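Local coordinates for probable quinone reductase Qor (NADPH:quinone reductase) (Zeta-crystallin homolog protein) (Mycobacterium tuberculosis, PDB 4RVU) that binds NADPH and probably passes its electrons to quinones, as a zeta-crystallin-like member of the medium-chain dehydrogenase/reductase superfamily, at residues 34-40 against 67-73; 64-68 against 123-129. All coordinates share one frame; numbering follows the deposited sequence.

Interaction 1: residues 34-40 against 67-73; sequences LLIKAEA and VCGTVEA
Strands 34-38 and 67-73 pair antiparallel, their short axes meeting at 125°, and two classic beta bulges interrupt the register. At one, Glu72 and Ala73 both face Leu35: Leu35 O accepts from Glu72 N at 2.8 Å and only weakly from Ala73 N, while Leu35 N gives a nearly straight bond to Ala73 O. At the other, Glu39 and Ala40 both face Cys68, and the carbonyl Cys68 O is gripped by Glu39 N at 2.8 Å and Ala40 N at 3.1 Å. Between them, Lys37 and Thr70 form a hydrogen-bonded pair. Gly69 lies opposite Ala38 in a non-hydrogen-bonded pair, and its bare CA comes within 3.1 Å of Lys37 O in a CA-H...O contact.

Ile36 and Val71 share one face of the sheet. Ile36 CD1 meets Val67 CG1 at 4.0 Å, the two side chains sliding past each other in opposite directions. Next to it, where the chain begins to turn its corner, Val67 (chi1 63°) directs its other methyl, CG2, to Ala38 CB at 3.7 Å. The face of Leu35, Lys37 and Thr70 is more mixed. Leu35 runs side by side with Glu72, CD2 against the aliphatic CG. Glu39 is extended beyond CG and crosses Thr70 at about a right angle; its OE2 lies 3.4 Å from Thr70 CG2, and a water bridges OE2 to Thr70 OG1. The other carboxylate oxygen, OE1, is bonded to Ser120, tying this end of the pair to helix 120-140. Strand 103-107 pairs with 34-38 and strand 90-93 with 67-74, which places the contact inside the curled, mixed sheet of the GroES-like domain of the medium-chain dehydrogenase/reductase fold.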
ATOM      1  N   LEU A  34      25.161   0.616 -24.826  1.00 17.89           N
ATOM      2  CA  LEU A  34      25.346   1.510 -25.958  1.00 17.40           C
ATOM      3  C   LEU A  34      26.210   2.654 -25.475  1.00 18.75           C
ATOM      4  O   LEU A  34      26.183   2.986 -24.288  1.00 18.53           O
ATOM      5  CB  LEU A  34      23.992   2.067 -26.394  1.00 18.46           C
ATOM      6  CG  LEU A  34      22.921   1.054 -26.765  1.00 18.52           C
ATOM      7  CD1 LEU A  34      21.549   1.723 -26.793  1.00 18.43           C
ATOM      8  CD2 LEU A  34      23.257   0.465 -28.108  1.00 18.93           C
ATOM      9  N   LEU A  35      26.980   3.258 -26.380  1.00 18.11           N
ATOM     10  CA  LEU A  35      27.687   4.489 -26.070  1.00 18.19           C
ATOM     11  C   LEU A  35      26.905   5.611 -26.744  1.00 18.15           C
ATOM     12  O   LEU A  35      26.680   5.570 -27.951  1.00 18.44           O
ATOM     13  CB  LEU A  35      29.110   4.442 -26.623  1.00 19.10           C
ATOM     14  CG  LEU A  35      29.919   5.737 -26.520  1.00 19.19           C
ATOM     15  CD1 LEU A  35      30.260   6.029 -25.071  1.00 18.52           C
ATOM     16  CD2 LEU A  35      31.183   5.648 -27.373  1.00 19.88           C
ATOM     17  N   ILE A  36      26.445   6.578 -25.957  1.00 17.61           N
ATOM     18  CA  ILE A  36      25.582   7.630 -26.470  1.00 17.18           C
ATOM     19  C   ILE A  36      26.346   8.947 -26.497  1.00 17.39           C
ATOM     20  O   ILE A  36      26.956   9.331 -25.501  1.00 17.61           O
ATOM     21  CB  ILE A  36      24.316   7.764 -25.587  1.00 17.33           C
ATOM     22  CG1 ILE A  36      23.506   6.460 -25.641  1.00 17.78           C
ATOM     23  CG2 ILE A  36      23.469   8.963 -26.008  1.00 18.13           C
ATOM     24  CD1 ILE A  36      22.335   6.404 -24.687  1.00 18.31           C
ATOM     25  N   LYS A  37      26.338   9.627 -27.639  1.00 18.86           N
ATOM     26  CA  LYS A  37      26.842  10.994 -27.670  1.00 17.94           C
ATOM     27  C   LYS A  37      25.686  11.933 -27.329  1.00 18.87           C
ATOM     28  O   LYS A  37      24.720  12.051 -28.090  1.00 18.38           O
ATOM     29  CB  LYS A  37      27.443  11.355 -29.032  1.00 19.07           C
ATOM     30  CG  LYS A  37      27.995  12.793 -29.059  1.00 18.99           C
ATOM     31  CD  LYS A  37      28.709  13.173 -30.344  1.00 20.81           C
ATOM     32  CE  LYS A  37      29.299  14.573 -30.197  1.00 22.10           C
ATOM     33  NZ  LYS A  37      29.777  15.145 -31.489  1.00 24.03           N
ATOM     34  N   ALA A  38      25.785  12.592 -26.178  1.00 17.15           N
ATOM     35  CA  ALA A  38      24.689  13.416 -25.652  1.00 17.10           C
ATOM     36  C   ALA A  38      24.296  14.607 -26.528  1.00 17.15           C
ATOM     37  O   ALA A  38      25.159  15.338 -27.043  1.00 17.22           O
ATOM     38  CB  ALA A  38      25.016  13.891 -24.252  1.00 17.04           C
ATOM     39  N   GLU A  39      22.988  14.790 -26.695  1.00 17.37           N
ATOM     40  CA  GLU A  39      22.442  16.006 -27.299  1.00 17.51           C
ATOM     41  C   GLU A  39      21.684  16.834 -26.270  1.00 18.26           C
ATOM     42  O   GLU A  39      21.664  18.067 -26.334  1.00 17.64           O
ATOM     43  CB  GLU A  39      21.550  15.660 -28.497  1.00 18.37           C
ATOM     44  CG  GLU A  39      22.357  15.090 -29.654  1.00 18.41           C
ATOM     45  CD  GLU A  39      21.522  14.706 -30.855  1.00 19.60           C
ATOM     46  OE1 GLU A  39      20.281  14.834 -30.815  1.00 19.69           O
ATOM     47  OE2 GLU A  39      22.127  14.268 -31.849  1.00 19.99           O
ATOM     48  N   ALA A  40      21.048  16.152 -25.323  1.00 16.99           N
ATOM     49  CA  ALA A  40      20.365  16.819 -24.219  1.00 16.92           C
ATOM     50  C   ALA A  40      20.377  15.884 -23.013  1.00 16.85           C
ATOM     51  O   ALA A  40      20.210  14.674 -23.151  1.00 16.83           O
ATOM     52  CB  ALA A  40      18.937  17.190 -24.605  1.00 16.90           C
ATOM     53  N   VAL A  67      19.559  10.725 -20.485  1.00 16.60           N
ATOM     54  CA  VAL A  67      20.249  11.328 -21.634  1.00 16.69           C
ATOM     55  C   VAL A  67      19.510  11.015 -22.919  1.00 16.73           C
ATOM     56  O   VAL A  67      18.949   9.940 -23.070  1.00 16.71           O
ATOM     57  CB  VAL A  67      21.710  10.838 -21.758  1.00 16.74           C
ATOM     58  CG1 VAL A  67      21.752   9.339 -22.013  1.00 16.74           C
ATOM     59  CG2 VAL A  67      22.474  11.583 -22.874  1.00 16.84           C
ATOM     60  N   CYS A  68      19.491  11.976 -23.835  1.00 16.80           N
ATOM     61  CA  CYS A  68      19.089  11.703 -25.206  1.00 16.85           C
ATOM     62  C   CYS A  68      20.257  12.082 -26.104  1.00 16.95           C
ATOM     63  O   CYS A  68      20.869  13.137 -25.921  1.00 16.97           O
ATOM     64  CB  CYS A  68      17.859  12.527 -25.586  1.00 16.85           C
ATOM     65  SG  CYS A  68      17.423  12.374 -27.336  1.00 16.93           S
ATOM     66  N   GLY A  69      20.593  11.213 -27.054  1.00 18.32           N
ATOM     67  CA  GLY A  69      21.628  11.541 -28.023  1.00 18.38           C
ATOM     68  C   GLY A  69      21.758  10.462 -29.073  1.00 19.42           C
ATOM     69  O   GLY A  69      20.859   9.642 -29.230  1.00 19.44           O
ATOM     70  N   THR A  70      22.879  10.449 -29.794  1.00 18.44           N
ATOM     71  CA  THR A  70      23.039   9.488 -30.876  1.00 18.25           C
ATOM     72  C   THR A  70      23.931   8.333 -30.458  1.00 18.89           C
ATOM     73  O   THR A  70      24.874   8.512 -29.685  1.00 18.63           O
ATOM     74  CB  THR A  70      23.598  10.155 -32.161  1.00 20.01           C
ATOM     75  OG1 THR A  70      24.743  10.946 -31.822  1.00 19.88           O
ATOM     76  CG2 THR A  70      22.540  11.043 -32.792  1.00 18.39           C
ATOM     77  N   VAL A  71      23.615   7.143 -30.959  1.00 20.75           N
ATOM     78  CA  VAL A  71      24.426   5.969 -30.654  1.00 19.87           C
ATOM     79  C   VAL A  71      25.752   6.074 -31.398  1.00 21.47           C
ATOM     80  O   VAL A  71      25.791   6.007 -32.633  1.00 21.35           O
ATOM     81  CB  VAL A  71      23.705   4.667 -31.018  1.00 20.60           C
ATOM     82  CG1 VAL A  71      24.603   3.466 -30.730  1.00 20.69           C
ATOM     83  CG2 VAL A  71      22.404   4.548 -30.226  1.00 20.74           C
ATOM     84  N   GLU A  72      26.826   6.268 -30.637  1.00 26.08           N
ATOM     85  CA  GLU A  72      28.170   6.420 -31.189  1.00 26.60           C
ATOM     86  C   GLU A  72      28.808   5.044 -31.393  1.00 27.14           C
ATOM     87  O   GLU A  72      29.607   4.839 -32.314  1.00 27.12           O
ATOM     88  CB  GLU A  72      29.019   7.255 -30.223  1.00 27.39           C
ATOM     89  CG  GLU A  72      30.439   7.538 -30.691  1.00 27.61           C
ATOM     90  CD  GLU A  72      30.553   8.831 -31.478  1.00 30.08           C
ATOM     91  OE1 GLU A  72      29.505   9.451 -31.758  1.00 27.58           O
ATOM     92  OE2 GLU A  72      31.693   9.222 -31.816  1.00 29.86           O
ATOM     93  N   ALA A  73      28.450   4.104 -30.522  1.00 23.37           N
ATOM     94  CA  ALA A  73      28.977   2.744 -30.586  1.00 22.88           C
ATOM     95  C   ALA A  73      28.084   1.789 -29.804  1.00 24.56           C
ATOM     96  O   ALA A  73      27.387   2.192 -28.871  1.00 22.39           O
ATOM     97  CB  ALA A  73      30.403   2.690 -30.041  1.00 23.71           C
TER
HETATM   98  O   HOH W   1      24.780  13.641 -31.675  1.00 25.22           O

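Interaction 2: residues 64-68 against 123-129; sequences GSEVC and AASALLK. With NDP (NADPH dihydro-nicotinamide-adenine-dinucleotide phosphate), chain E.
Glu66 reaches over the helix at Leu128 and Lys129, crossing the latter's side chain at about a right angle. With CG anti to the backbone N (chi1 -174°) and the chain extended beyond it, the carboxylate arrives where the N-H groups of residues 128 and 129 make no bond to the preceding turn. OE2 takes the Leu128 N-H at 2.8 Å, the donor lying 56° out of the carboxylate plane. A water fills the second position: it donates to Glu66 OE2 and accepts from Lys129 N and NZ. The side chain thus satisfies the kink, one amide directly and the other through water. OE1 makes a salt bridge to Lys129 NZ at 3.1 Å, and Asn44 bonds to both OE1 and NZ, which probably fixes the lysine, bent at chi3 and chi4.

Leu128 parts its methyls: CD1 lies 3.6 Å from Ser65 OG, itself bonded to Ala94 O, whereas CD2 packs 3.5 Å from C5N of the NADPH nicotinamide. Cys68 SG rests on Ala123 CB at 3.8 Å. Helix 120-140 packs against the start of strand 67-74 and also touches strand 327-331, where Ala124 meets Val329 and Ser125 O bonds to Ser327.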
ATOM      1  N   GLY A  64      24.161  11.461 -12.850  1.00 21.03           N
ATOM      2  CA  GLY A  64      23.000  11.560 -13.733  1.00 20.73           C
ATOM      3  C   GLY A  64      22.656  10.288 -14.486  1.00 20.15           C
ATOM      4  O   GLY A  64      23.538   9.487 -14.794  1.00 19.82           O
ATOM      5  N   SER A  65      21.376  10.094 -14.802  1.00 16.36           N
ATOM      6  CA  SER A  65      20.974   8.871 -15.494  1.00 16.37           C
ATOM      7  C   SER A  65      20.105   9.080 -16.730  1.00 16.40           C
ATOM      8  O   SER A  65      19.777   8.117 -17.419  1.00 16.41           O
ATOM      9  CB  SER A  65      20.285   7.892 -14.528  1.00 17.64           C
ATOM     10  OG  SER A  65      18.974   8.307 -14.202  1.00 17.48           O
ATOM     11  N   GLU A  66      19.737  10.321 -17.026  1.00 16.42           N
ATOM     12  CA  GLU A  66      18.845  10.572 -18.162  1.00 16.46           C
ATOM     13  C   GLU A  66      19.579  11.303 -19.284  1.00 16.55           C
ATOM     14  O   GLU A  66      20.172  12.356 -19.064  1.00 16.58           O
ATOM     15  CB  GLU A  66      17.601  11.357 -17.718  1.00 16.41           C
ATOM     16  CG  GLU A  66      16.538  11.540 -18.813  1.00 16.43           C
ATOM     17  CD  GLU A  66      15.252  12.221 -18.318  1.00 16.38           C
ATOM     18  OE1 GLU A  66      15.298  12.988 -17.331  1.00 16.35           O
ATOM     19  OE2 GLU A  66      14.183  11.978 -18.924  1.00 16.37           O
ATOM     20  N   VAL A  67      19.559  10.725 -20.485  1.00 16.60           N
ATOM     21  CA  VAL A  67      20.249  11.328 -21.634  1.00 16.69           C
ATOM     22  C   VAL A  67      19.510  11.015 -22.919  1.00 16.73           C
ATOM     23  O   VAL A  67      18.949   9.940 -23.070  1.00 16.71           O
ATOM     24  CB  VAL A  67      21.710  10.838 -21.758  1.00 16.74           C
ATOM     25  CG1 VAL A  67      21.752   9.339 -22.013  1.00 16.74           C
ATOM     26  CG2 VAL A  67      22.474  11.583 -22.874  1.00 16.84           C
ATOM     27  N   CYS A  68      19.491  11.976 -23.835  1.00 16.80           N
ATOM     28  CA  CYS A  68      19.089  11.703 -25.206  1.00 16.85           C
ATOM     29  C   CYS A  68      20.257  12.082 -26.104  1.00 16.95           C
ATOM     30  O   CYS A  68      20.869  13.137 -25.921  1.00 16.97           O
ATOM     31  CB  CYS A  68      17.859  12.527 -25.586  1.00 16.85           C
ATOM     32  SG  CYS A  68      17.423  12.374 -27.336  1.00 16.93           S
ATOM     33  N   ALA A 123      12.798  14.830 -25.619  1.00 16.72           N
ATOM     34  CA  ALA A 123      13.029  13.454 -25.167  1.00 16.68           C
ATOM     35  C   ALA A 123      13.710  13.398 -23.793  1.00 16.63           C
ATOM     36  O   ALA A 123      13.339  12.592 -22.933  1.00 16.56           O
ATOM     37  CB  ALA A 123      13.842  12.676 -26.207  1.00 16.75           C
ATOM     38  N   ALA A 124      14.701  14.255 -23.574  1.00 16.66           N
ATOM     39  CA  ALA A 124      15.430  14.264 -22.296  1.00 16.62           C
ATOM     40  C   ALA A 124      14.651  14.996 -21.224  1.00 16.56           C
ATOM     41  O   ALA A 124      15.021  14.972 -20.042  1.00 16.51           O
ATOM     42  CB  ALA A 124      16.820  14.891 -22.463  1.00 16.68           C
ATOM     43  N   SER A 125      13.576  15.658 -21.635  1.00 16.56           N
ATOM     44  CA  SER A 125      12.638  16.254 -20.696  1.00 16.49           C
ATOM     45  C   SER A 125      11.590  15.231 -20.281  1.00 16.42           C
ATOM     46  O   SER A 125      11.010  15.329 -19.201  1.00 16.35           O
ATOM     47  CB  SER A 125      11.926  17.442 -21.339  1.00 16.53           C
ATOM     48  OG  SER A 125      12.783  18.559 -21.465  1.00 16.58           O
ATOM     49  N   ALA A 126      11.354  14.251 -21.146  1.00 16.44           N
ATOM     50  CA  ALA A 126      10.145  13.429 -21.059  1.00 16.38           C
ATOM     51  C   ALA A 126      10.342  12.031 -20.496  1.00 16.34           C
ATOM     52  O   ALA A 126       9.459  11.521 -19.807  1.00 16.27           O
ATOM     53  CB  ALA A 126       9.477  13.337 -22.430  1.00 16.43           C
ATOM     54  N   LEU A 127      11.464  11.381 -20.800  1.00 16.37           N
ATOM     55  CA  LEU A 127      11.564   9.935 -20.537  1.00 16.34           C
ATOM     56  C   LEU A 127      11.518   9.489 -19.076  1.00 16.26           C
ATOM     57  O   LEU A 127      10.617   8.746 -18.697  1.00 16.20           O
ATOM     58  CB  LEU A 127      12.778   9.299 -21.233  1.00 16.40           C
ATOM     59  CG  LEU A 127      12.679   7.763 -21.156  1.00 16.37           C
ATOM     60  CD1 LEU A 127      11.561   7.222 -22.062  1.00 16.38           C
ATOM     61  CD2 LEU A 127      14.001   7.050 -21.441  1.00 16.42           C
ATOM     62  N   LEU A 128      12.483   9.894 -18.254  1.00 16.25           N
ATOM     63  CA  LEU A 128      12.497   9.407 -16.865  1.00 16.18           C
ATOM     64  C   LEU A 128      11.215   9.805 -16.150  1.00 16.11           C
ATOM     65  O   LEU A 128      10.568   8.979 -15.497  1.00 16.04           O
ATOM     66  CB  LEU A 128      13.714   9.940 -16.092  1.00 16.18           C
ATOM     67  CG  LEU A 128      13.993   9.260 -14.737  1.00 16.11           C
ATOM     68  CD1 LEU A 128      15.481   9.319 -14.388  1.00 16.14           C
ATOM     69  CD2 LEU A 128      13.177   9.879 -13.607  1.00 16.05           C
ATOM     70  N   LYS A 129      10.841  11.070 -16.282  1.00 16.13           N
ATOM     71  CA  LYS A 129       9.663  11.560 -15.589  1.00 16.07           C
ATOM     72  C   LYS A 129       8.362  11.012 -16.194  1.00 16.14           C
ATOM     73  O   LYS A 129       7.385  10.753 -15.470  1.00 16.27           O
ATOM     74  CB  LYS A 129       9.686  13.082 -15.568  1.00 16.10           C
ATOM     75  CG  LYS A 129      10.860  13.664 -14.776  1.00 16.11           C
ATOM     76  CD  LYS A 129      10.964  15.163 -15.088  1.00 17.47           C
ATOM     77  CE  LYS A 129      12.393  15.689 -15.104  1.00 17.27           C
ATOM     78  NZ  LYS A 129      13.382  14.907 -15.927  1.00 16.42           N
TER
HETATM   79  PA  NDP E 401      10.283  18.687  -9.754  1.00 22.77           P
HETATM   80  O1A NDP E 401      10.500  19.284 -11.115  1.00 20.89           O
HETATM   81  O2A NDP E 401       8.896  18.296  -9.330  1.00 21.76           O
HETATM   82  O5B NDP E 401      10.895  19.685  -8.653  1.00 22.87           O
HETATM   83  C5B NDP E 401      10.580  19.516  -7.275  1.00 23.23           C
HETATM   84  C4B NDP E 401       9.378  20.390  -6.960  1.00 22.06           C
HETATM   85  O4B NDP E 401       8.820  20.063  -5.687  1.00 22.25           O
HETATM   86  C3B NDP E 401       9.766  21.855  -6.873  1.00 23.81           C
HETATM   87  O3B NDP E 401       9.702  22.498  -8.146  1.00 23.37           O
HETATM   88  C2B NDP E 401       8.755  22.426  -5.899  1.00 21.86           C
HETATM   89  O2B NDP E 401       7.668  23.023  -6.592  1.00 21.16           O
HETATM   90  C1B NDP E 401       8.269  21.235  -5.087  1.00 20.98           C
HETATM   91  N9A NDP E 401       8.766  21.413  -3.703  1.00 21.62           N
HETATM   92  C8A NDP E 401       8.006  21.525  -2.602  1.00 21.38           C
HETATM   93  N7A NDP E 401       8.770  21.698  -1.498  1.00 21.44           N
HETATM   94  C5A NDP E 401      10.054  21.709  -1.893  1.00 22.16           C
HETATM   95  C6A NDP E 401      11.371  21.856  -1.235  1.00 22.38           C
HETATM   96  N6A NDP E 401      11.462  22.030   0.102  1.00 22.83           N
HETATM   97  N1A NDP E 401      12.473  21.812  -2.013  1.00 23.18           N
HETATM   98  C2A NDP E 401      12.389  21.640  -3.343  1.00 22.52           C
HETATM   99  N3A NDP E 401      11.230  21.501  -4.006  1.00 21.68           N
HETATM  100  C4A NDP E 401      10.047  21.525  -3.350  1.00 22.67           C
HETATM  101  O3  NDP E 401      11.254  17.420  -9.606  1.00 22.41           O
HETATM  102  PN  NDP E 401      11.104  16.124 -10.540  1.00 22.37           P
HETATM  103  O1N NDP E 401       9.944  16.332 -11.477  1.00 21.87           O
HETATM  104  O2N NDP E 401      12.471  15.787 -11.074  1.00 21.62           O
HETATM  105  O5D NDP E 401      10.693  14.988  -9.482  1.00 21.82           O
HETATM  106  C5D NDP E 401       9.507  15.121  -8.703  1.00 22.07           C
HETATM  107  C4D NDP E 401       9.616  14.261  -7.452  1.00 21.71           C
HETATM  108  O4D NDP E 401       9.433  12.888  -7.792  1.00 22.58           O
HETATM  109  C3D NDP E 401      10.994  14.368  -6.832  1.00 22.96           C
HETATM  110  O3D NDP E 401      10.844  14.352  -5.414  1.00 23.24           O
HETATM  111  C2D NDP E 401      11.715  13.113  -7.273  1.00 26.23           C
HETATM  112  O2D NDP E 401      12.652  12.702  -6.275  1.00 23.50           O
HETATM  113  C1D NDP E 401      10.576  12.118  -7.420  1.00 23.98           C
HETATM  114  N1N NDP E 401      10.796  11.090  -8.438  1.00 23.77           N
HETATM  115  C2N NDP E 401      10.593   9.815  -8.103  1.00 22.62           C
HETATM  116  C3N NDP E 401      10.761   8.778  -9.009  1.00 21.95           C
HETATM  117  C7N NDP E 401      10.521   7.368  -8.560  1.00 22.46           C
HETATM  118  O7N NDP E 401      10.604   6.464  -9.372  1.00 22.30           O
HETATM  119  N7N NDP E 401      10.215   7.146  -7.283  1.00 20.89           N
HETATM  120  C4N NDP E 401      11.175   9.054 -10.435  1.00 21.43           C
HETATM  121  C5N NDP E 401      11.352  10.481 -10.675  1.00 22.26           C
HETATM  122  C6N NDP E 401      11.153  11.432  -9.681  1.00 22.39           C
HETATM  123  P2B NDP E 401       6.635  23.989  -5.826  1.00 21.70           P
HETATM  124  O1X NDP E 401       6.977  23.815  -4.373  1.00 23.18           O
HETATM  125  O2X NDP E 401       6.935  25.357  -6.366  1.00 24.31           O
HETATM  126  O3X NDP E 401       5.282  23.472  -6.219  1.00 23.75           O
HETATM  127  O   HOH W   2      12.144  13.197 -17.774  1.00 16.28           O

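Overall arrangement
Both contacts are largely buried and share strand 67-74, with Val67 and Cys68 common to them, but they use it differently. Interaction 1 pairs it side by side with strand 33-38 within one sheet through regular and bulged backbone bonds, away from the cofactor, and its Lys37 and Glu72 are exposed. Interaction 2, its centre about 12 Å away and nearer the chain centre, joins the beginning of the same strand to helix 120-140 by a side-chain carboxylate that grips a backbone amide and a lysine. Ala40 O against Ala124 CB, 3.5 Å apart, is where they touch. The sheet of the GroES-like part thus packs against the helix whose Leu128 and Lys129 line the NADPH pocket.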